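Local coordinates for protein magnesium transporter (Enterococcus faecalis, PDB 2OUX) that probably carries magnesium ions across the cell membrane, this chain being its cytosolic part with an N-terminal domain and a pair of CBS domains, at residues 161-166 and 189-194; 169-174 and 247-252. All coordinates share one frame; numbering follows the deposited sequence.

Contact 1. Residues 161-166 and 189-194; sequences YVLKNQ and ISLRDL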
loop_
_atom_site.group_PDB
_atom_site.type_symbol
_atom_site.label_atom_id
_atom_site.label_comp_id
_atom_site.label_asym_id
_atom_site.label_seq_id
_atom_site.Cartn_x
_atom_site.Cartn_y
_atom_site.Cartn_z
ATOM N N TYR A 161 -9.267 15.034 -12.733
ATOM C CA TYR A 161 -8.572 16.284 -13.015
ATOM C C TYR A 161 -7.820 16.710 -11.764
ATOM O O TYR A 161 -6.684 17.187 -11.839
ATOM C CB TYR A 161 -9.564 17.377 -13.430
ATOM C CG TYR A 161 -8.957 18.764 -13.461
ATOM C CD1 TYR A 161 -7.974 19.101 -14.392
ATOM C CD2 TYR A 161 -9.351 19.734 -12.540
ATOM C CE1 TYR A 161 -7.398 20.374 -14.403
ATOM C CE2 TYR A 161 -8.781 21.008 -12.542
ATOM C CZ TYR A 161 -7.807 21.321 -13.474
ATOM O OH TYR A 161 -7.253 22.579 -13.474
ATOM N N VAL A 162 -8.463 16.542 -10.612
ATOM C CA VAL A 162 -7.838 16.893 -9.346
ATOM C C VAL A 162 -6.566 16.067 -9.211
ATOM O O VAL A 162 -5.491 16.591 -8.933
ATOM C CB VAL A 162 -8.754 16.567 -8.148
ATOM C CG1 VAL A 162 -7.988 16.758 -6.851
ATOM C CG2 VAL A 162 -9.988 17.452 -8.171
ATOM N N LEU A 163 -6.701 14.767 -9.423
ATOM C CA LEU A 163 -5.577 13.857 -9.312
ATOM C C LEU A 163 -4.399 14.252 -10.186
ATOM O O LEU A 163 -3.279 14.383 -9.700
ATOM C CB LEU A 163 -6.035 12.444 -9.659
ATOM C CG LEU A 163 -7.184 11.961 -8.774
ATOM C CD1 LEU A 163 -7.773 10.681 -9.337
ATOM C CD2 LEU A 163 -6.680 11.752 -7.357
ATOM N N LYS A 164 -4.650 14.453 -11.476
ATOM C CA LYS A 164 -3.583 14.811 -12.399
ATOM C C LYS A 164 -2.952 16.184 -12.188
ATOM O O LYS A 164 -1.727 16.312 -12.234
ATOM C CB LYS A 164 -4.067 14.724 -13.848
ATOM C CG LYS A 164 -2.992 15.126 -14.864
ATOM C CD LYS A 164 -3.519 15.105 -16.285
ATOM C CE LYS A 164 -2.431 15.436 -17.292
ATOM N NZ LYS A 164 -2.937 15.366 -18.693
ATOM N N ASN A 165 -3.774 17.205 -11.964
ATOM C CA ASN A 165 -3.254 18.561 -11.809
ATOM C C ASN A 165 -3.360 19.188 -10.421
ATOM O O ASN A 165 -2.870 20.300 -10.217
ATOM C CB ASN A 165 -3.934 19.509 -12.811
ATOM C CG ASN A 165 -3.958 18.957 -14.229
ATOM O OD1 ASN A 165 -4.897 18.266 -14.619
ATOM N ND2 ASN A 165 -2.924 19.264 -15.006
ATOM N N GLN A 166 -3.979 18.496 -9.469
ATOM C CA GLN A 166 -4.131 19.072 -8.135
ATOM C C GLN A 166 -3.925 18.100 -6.970
ATOM O O GLN A 166 -4.503 18.292 -5.899
ATOM C CB GLN A 166 -5.524 19.708 -8.004
ATOM C CG GLN A 166 -5.870 20.775 -9.038
ATOM C CD GLN A 166 -5.062 22.052 -8.873
ATOM O OE1 GLN A 166 -4.967 22.607 -7.775
ATOM N NE2 GLN A 166 -4.491 22.535 -9.970
ATOM N N ILE A 189 -13.644 5.502 -2.955
ATOM C CA ILE A 189 -13.439 4.809 -4.218
ATOM C C ILE A 189 -11.939 4.670 -4.442
ATOM O O ILE A 189 -11.202 5.639 -4.331
ATOM C CB ILE A 189 -14.091 5.548 -5.436
ATOM C CG1 ILE A 189 -14.068 4.618 -6.653
ATOM C CG2 ILE A 189 -13.328 6.823 -5.785
ATOM C CD1 ILE A 189 -14.983 5.042 -7.779
ATOM N N SER A 190 -11.490 3.452 -4.720
ATOM C CA SER A 190 -10.073 3.203 -4.961
ATOM C C SER A 190 -9.729 3.750 -6.334
ATOM O O SER A 190 -10.591 3.840 -7.208
ATOM C CB SER A 190 -9.772 1.707 -4.933
ATOM O OG SER A 190 -10.416 1.065 -6.017
ATOM N N LEU A 191 -8.473 4.121 -6.531
ATOM C CA LEU A 191 -8.081 4.658 -7.822
ATOM C C LEU A 191 -8.245 3.593 -8.908
ATOM O O LEU A 191 -8.627 3.901 -10.041
ATOM C CB LEU A 191 -6.633 5.150 -7.790
ATOM C CG LEU A 191 -6.192 5.797 -9.105
ATOM C CD1 LEU A 191 -7.150 6.944 -9.458
ATOM C CD2 LEU A 191 -4.771 6.308 -8.972
ATOM N N ARG A 192 -7.971 2.339 -8.554
ATOM C CA ARG A 192 -8.096 1.253 -9.513
ATOM C C ARG A 192 -9.537 1.025 -9.985
ATOM O O ARG A 192 -9.752 0.476 -11.058
ATOM C CB ARG A 192 -7.513 -0.048 -8.943
ATOM C CG ARG A 192 -8.256 -0.668 -7.760
ATOM C CD ARG A 192 -7.480 -1.885 -7.206
ATOM N NE ARG A 192 -7.403 -2.992 -8.160
ATOM C CZ ARG A 192 -6.591 -4.039 -8.043
ATOM N NH1 ARG A 192 -5.768 -4.142 -7.007
ATOM N NH2 ARG A 192 -6.599 -4.987 -8.967
ATOM N N ASP A 193 -10.518 1.434 -9.188
ATOM C CA ASP A 193 -11.916 1.283 -9.593
ATOM C C ASP A 193 -12.275 2.500 -10.413
ATOM O O ASP A 193 -13.051 2.434 -11.370
ATOM C CB ASP A 193 -12.843 1.206 -8.384
ATOM C CG ASP A 193 -12.842 -0.156 -7.747
ATOM O OD1 ASP A 193 -12.358 -1.103 -8.393
ATOM O OD2 ASP A 193 -13.337 -0.287 -6.611
ATOM N N LEU A 194 -11.678 3.616 -10.027
ATOM C CA LEU A 194 -11.900 4.881 -10.695
ATOM C C LEU A 194 -11.451 4.875 -12.156
ATOM O O LEU A 194 -12.241 5.174 -13.050
ATOM C CB LEU A 194 -11.163 5.988 -9.941
ATOM C CG LEU A 194 -11.501 7.432 -10.298
ATOM C CD1 LEU A 194 -12.982 7.698 -10.031
ATOM C CD2 LEU A 194 -10.647 8.373 -9.458
#
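The hydrophobic core of the first CBS domain brings Leu163, on the long helix 156-166, against Leu191 and Leu194, the first and last residues of the short helix 191-194. The evidence is a cluster of three methyl groups. Leu163 CD1 lies 3.8 Å from Leu191 CD1 and 3.7 Å from Leu194 CD2, while Leu191 CD1 and Leu194 CD2 are themselves 3.8 Å apart. The three carbons therefore form an almost equilateral triangle, closed by van der Waals contact alone; no hydrogen bond joins 161-166 to 189-194. The two approaches differ: Leu163 and Leu194 meet tip to tip, whereas Leu163 and Leu191 run past one another in opposite directions. Leu191 has CG trans to its backbone N (chi1 -177°) and Leu194 adopts much the same rotamer, which is how one branch of each reaches the same methyl of Leu163.

The strand-to-helix turn sets Leu191 and Leu194 one helical turn apart, on the same side of the short helix. Ser190, at the N-cap, uses its carbonyl oxygen twice, accepting from Asp193 N at 3.1 Å and from Leu194 N at 3.0 Å. Its OG adds a weak capping bond to Asp193 N, with an N-H...O angle of only 133°. Beyond the triangle, Val148 packs on Leu163, and Val156, Met160 and Ile203 pack on Leu194. All three leucines are buried. Strand 149-150, helix 156-166, strands 175-179 and 185-190 and helix 191-194 follow one another in the beta-alpha-beta-beta-alpha order of a CBS domain, and the leucine cluster is one of the places where its two helices meet.

Contact 2. Residues 169-174 and 247-252; sequences MAETIY and IVTVDD. With MG (magnesium ion), chain F.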
loop_
_atom_site.group_PDB
_atom_site.type_symbol
_atom_site.label_atom_id
_atom_site.label_comp_id
_atom_site.label_asym_id
_atom_site.label_seq_id
_atom_site.Cartn_x
_atom_site.Cartn_y
_atom_site.Cartn_z
HETATM N N MSE A 169 0.477 17.296 -3.655
HETATM C CA MSE A 169 0.753 17.398 -2.233
HETATM C C MSE A 169 0.306 16.171 -1.430
HETATM O O MSE A 169 0.840 15.904 -0.357
HETATM C CB MSE A 169 0.088 18.658 -1.653
HETATM C CG MSE A 169 -1.439 18.592 -1.488
HETATM SE SE MSE A 169 -2.504 18.980 -3.081
HETATM C CE MSE A 169 -2.391 20.914 -3.048
ATOM N N ALA A 170 -0.651 15.420 -1.961
ATOM C CA ALA A 170 -1.198 14.252 -1.266
ATOM C C ALA A 170 -0.248 13.112 -0.909
ATOM O O ALA A 170 0.619 12.747 -1.702
ATOM C CB ALA A 170 -2.359 13.701 -2.064
ATOM N N GLU A 171 -0.423 12.555 0.293
ATOM C CA GLU A 171 0.376 11.408 0.758
ATOM C C GLU A 171 0.157 10.317 -0.282
ATOM O O GLU A 171 1.094 9.804 -0.882
ATOM C CB GLU A 171 -0.152 10.869 2.097
ATOM C CG GLU A 171 0.675 11.144 3.350
ATOM C CD GLU A 171 1.893 10.256 3.497
ATOM O OE1 GLU A 171 1.785 9.023 3.408
ATOM O OE2 GLU A 171 2.978 10.805 3.717
ATOM N N THR A 172 -1.106 9.962 -0.472
ATOM C CA THR A 172 -1.473 8.935 -1.429
ATOM C C THR A 172 -2.761 9.339 -2.133
ATOM O O THR A 172 -3.585 10.061 -1.575
ATOM C CB THR A 172 -1.716 7.590 -0.730
ATOM O OG1 THR A 172 -1.913 6.572 -1.714
ATOM C CG2 THR A 172 -2.950 7.671 0.167
ATOM N N ILE A 173 -2.923 8.867 -3.360
ATOM C CA ILE A 173 -4.110 9.154 -4.137
ATOM C C ILE A 173 -4.742 7.826 -4.504
ATOM O O ILE A 173 -5.706 7.787 -5.252
ATOM C CB ILE A 173 -3.767 9.914 -5.448
ATOM C CG1 ILE A 173 -3.004 9.001 -6.417
ATOM C CG2 ILE A 173 -2.938 11.151 -5.123
ATOM C CD1 ILE A 173 -2.955 9.542 -7.829
ATOM N N TYR A 174 -4.201 6.735 -3.972
ATOM C CA TYR A 174 -4.722 5.417 -4.305
ATOM C C TYR A 174 -6.090 5.127 -3.727
ATOM O O TYR A 174 -6.724 4.135 -4.063
ATOM C CB TYR A 174 -3.691 4.342 -3.954
ATOM C CG TYR A 174 -2.461 4.493 -4.842
ATOM C CD1 TYR A 174 -2.591 4.964 -6.149
ATOM C CD2 TYR A 174 -1.181 4.218 -4.369
ATOM C CE1 TYR A 174 -1.474 5.172 -6.966
ATOM C CE2 TYR A 174 -0.053 4.419 -5.178
ATOM C CZ TYR A 174 -0.211 4.900 -6.479
ATOM O OH TYR A 174 0.888 5.123 -7.279
ATOM N N ILE A 247 -5.583 10.422 7.471
ATOM C CA ILE A 247 -5.416 9.030 7.106
ATOM C C ILE A 247 -4.181 8.468 7.770
ATOM O O ILE A 247 -3.229 9.196 8.051
ATOM C CB ILE A 247 -5.231 8.850 5.585
ATOM C CG1 ILE A 247 -4.112 9.777 5.094
ATOM C CG2 ILE A 247 -6.551 9.102 4.858
ATOM C CD1 ILE A 247 -3.662 9.491 3.675
ATOM N N VAL A 248 -4.208 7.166 8.004
ATOM C CA VAL A 248 -3.088 6.455 8.595
ATOM C C VAL A 248 -2.672 5.480 7.498
ATOM O O VAL A 248 -3.486 4.691 7.029
ATOM C CB VAL A 248 -3.526 5.693 9.861
ATOM C CG1 VAL A 248 -2.458 4.744 10.294
ATOM C CG2 VAL A 248 -3.821 6.673 10.972
ATOM N N THR A 249 -1.405 5.542 7.100
ATOM C CA THR A 249 -0.884 4.707 6.031
ATOM C C THR A 249 -0.195 3.431 6.491
ATOM O O THR A 249 0.360 3.379 7.580
ATOM C CB THR A 249 0.077 5.529 5.159
ATOM O OG1 THR A 249 1.119 6.078 5.978
ATOM C CG2 THR A 249 -0.676 6.670 4.506
ATOM N N VAL A 250 -0.215 2.407 5.640
ATOM C CA VAL A 250 0.376 1.127 5.995
ATOM C C VAL A 250 1.858 1.179 6.350
ATOM O O VAL A 250 2.326 0.390 7.165
ATOM C CB VAL A 250 0.174 0.067 4.879
ATOM C CG1 VAL A 250 1.019 0.402 3.645
ATOM C CG2 VAL A 250 0.526 -1.300 5.406
ATOM N N ASP A 251 2.607 2.089 5.739
ATOM C CA ASP A 251 4.035 2.164 6.040
ATOM C C ASP A 251 4.287 2.579 7.488
ATOM O O ASP A 251 5.232 2.097 8.114
ATOM C CB ASP A 251 4.748 3.129 5.094
ATOM C CG ASP A 251 4.146 4.505 5.111
ATOM O OD1 ASP A 251 4.908 5.472 5.336
ATOM O OD2 ASP A 251 2.915 4.623 4.895
ATOM N N ASP A 252 3.450 3.468 8.016
ATOM C CA ASP A 252 3.602 3.893 9.403
ATOM C C ASP A 252 3.073 2.819 10.356
ATOM O O ASP A 252 3.602 2.631 11.451
ATOM C CB ASP A 252 2.862 5.198 9.658
ATOM C CG ASP A 252 3.492 6.371 8.949
ATOM O OD1 ASP A 252 4.736 6.398 8.747
ATOM O OD2 ASP A 252 2.724 7.281 8.613
HETATM MG MG MG F . 3.101 8.951 7.280
HETATM O O HOH W 1 3.763 7.844 5.617
HETATM O O HOH W 2 3.847 10.780 6.062
HETATM O O HOH W 3 0.999 9.117 6.498
HETATM O O HOH W 4 5.451 8.820 7.907
#
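Glu171, in the segment of the first CBS domain between helix 156-166 and strand 175-179, reaches over Ile247 and Thr249 of the second towards a hydrated magnesium ion. Its CB rests 4.1 Å from Ile247 CD1, an apolar footing. The chain then bends at CG (chi2 -77°), crossing the Thr249 side chain at about a right angle. At the tip, OE1 lies 3.6 Å from Thr249 CG2 and accepts from water 1, whereas OE2 accepts from water 2 at 2.5 Å. OE2 stays 4.0 Å from the magnesium, so the carboxylate belongs to the second shell and holds the ion through water.

Asp252 OD2 binds the metal directly at 2.2 Å. Water 2 stands across the ion from Asp252 OD2, the angle at the magnesium between the two oxygens being 170°; four waters and one oxygen of Asp99 complete six ligands, close to an octahedron. Thr249 OG1 organises this shell: it donates to Asp251 OD2 at 2.6 Å, on the syn side but 30° out of the carboxylate plane, and accepts from waters 1 and 3. Water 1 also meets Asp251 OD1, giving it more acceptors than its two protons can serve at once.

Away from the ion, Thr172 CG2 touches Ile247 CD1 at 4.0 Å. The hydroxyl of Thr172 is turned to the chain itself and accepts from Tyr174 N, an ST turn.

Glu171, Asp251, Asp252 and Asp99 gather negative charge that would probably repel without a cation. The hydrated ion thus joins both CBS domains to the N domain, which supplies Asp99, an arrangement consistent with magnesium favouring their close association.

How the contacts relate
Contacts 1 and 2 have centres 14 Å apart and alternate along the chain, 169-174 falling between the two segments of contact 1. They also touch: Leu163 CD2 packs on Ile173 CB at 3.9 Å, and Leu191 N probably donates to Tyr174 O at 3.0 Å. The apolar core of contact 1 thus backs the segment whose Glu171 faces the metal shell. The ion held by Asp252 lies about 18 Å from the nearest side-chain atom of Leu191; a different bound magnesium is about 11 Å from that side chain. Both contacts reach the second subunit, where Arg192 of the neighbouring subunit bonds to Ala170 O and the rings of the two Tyr174 copies stack.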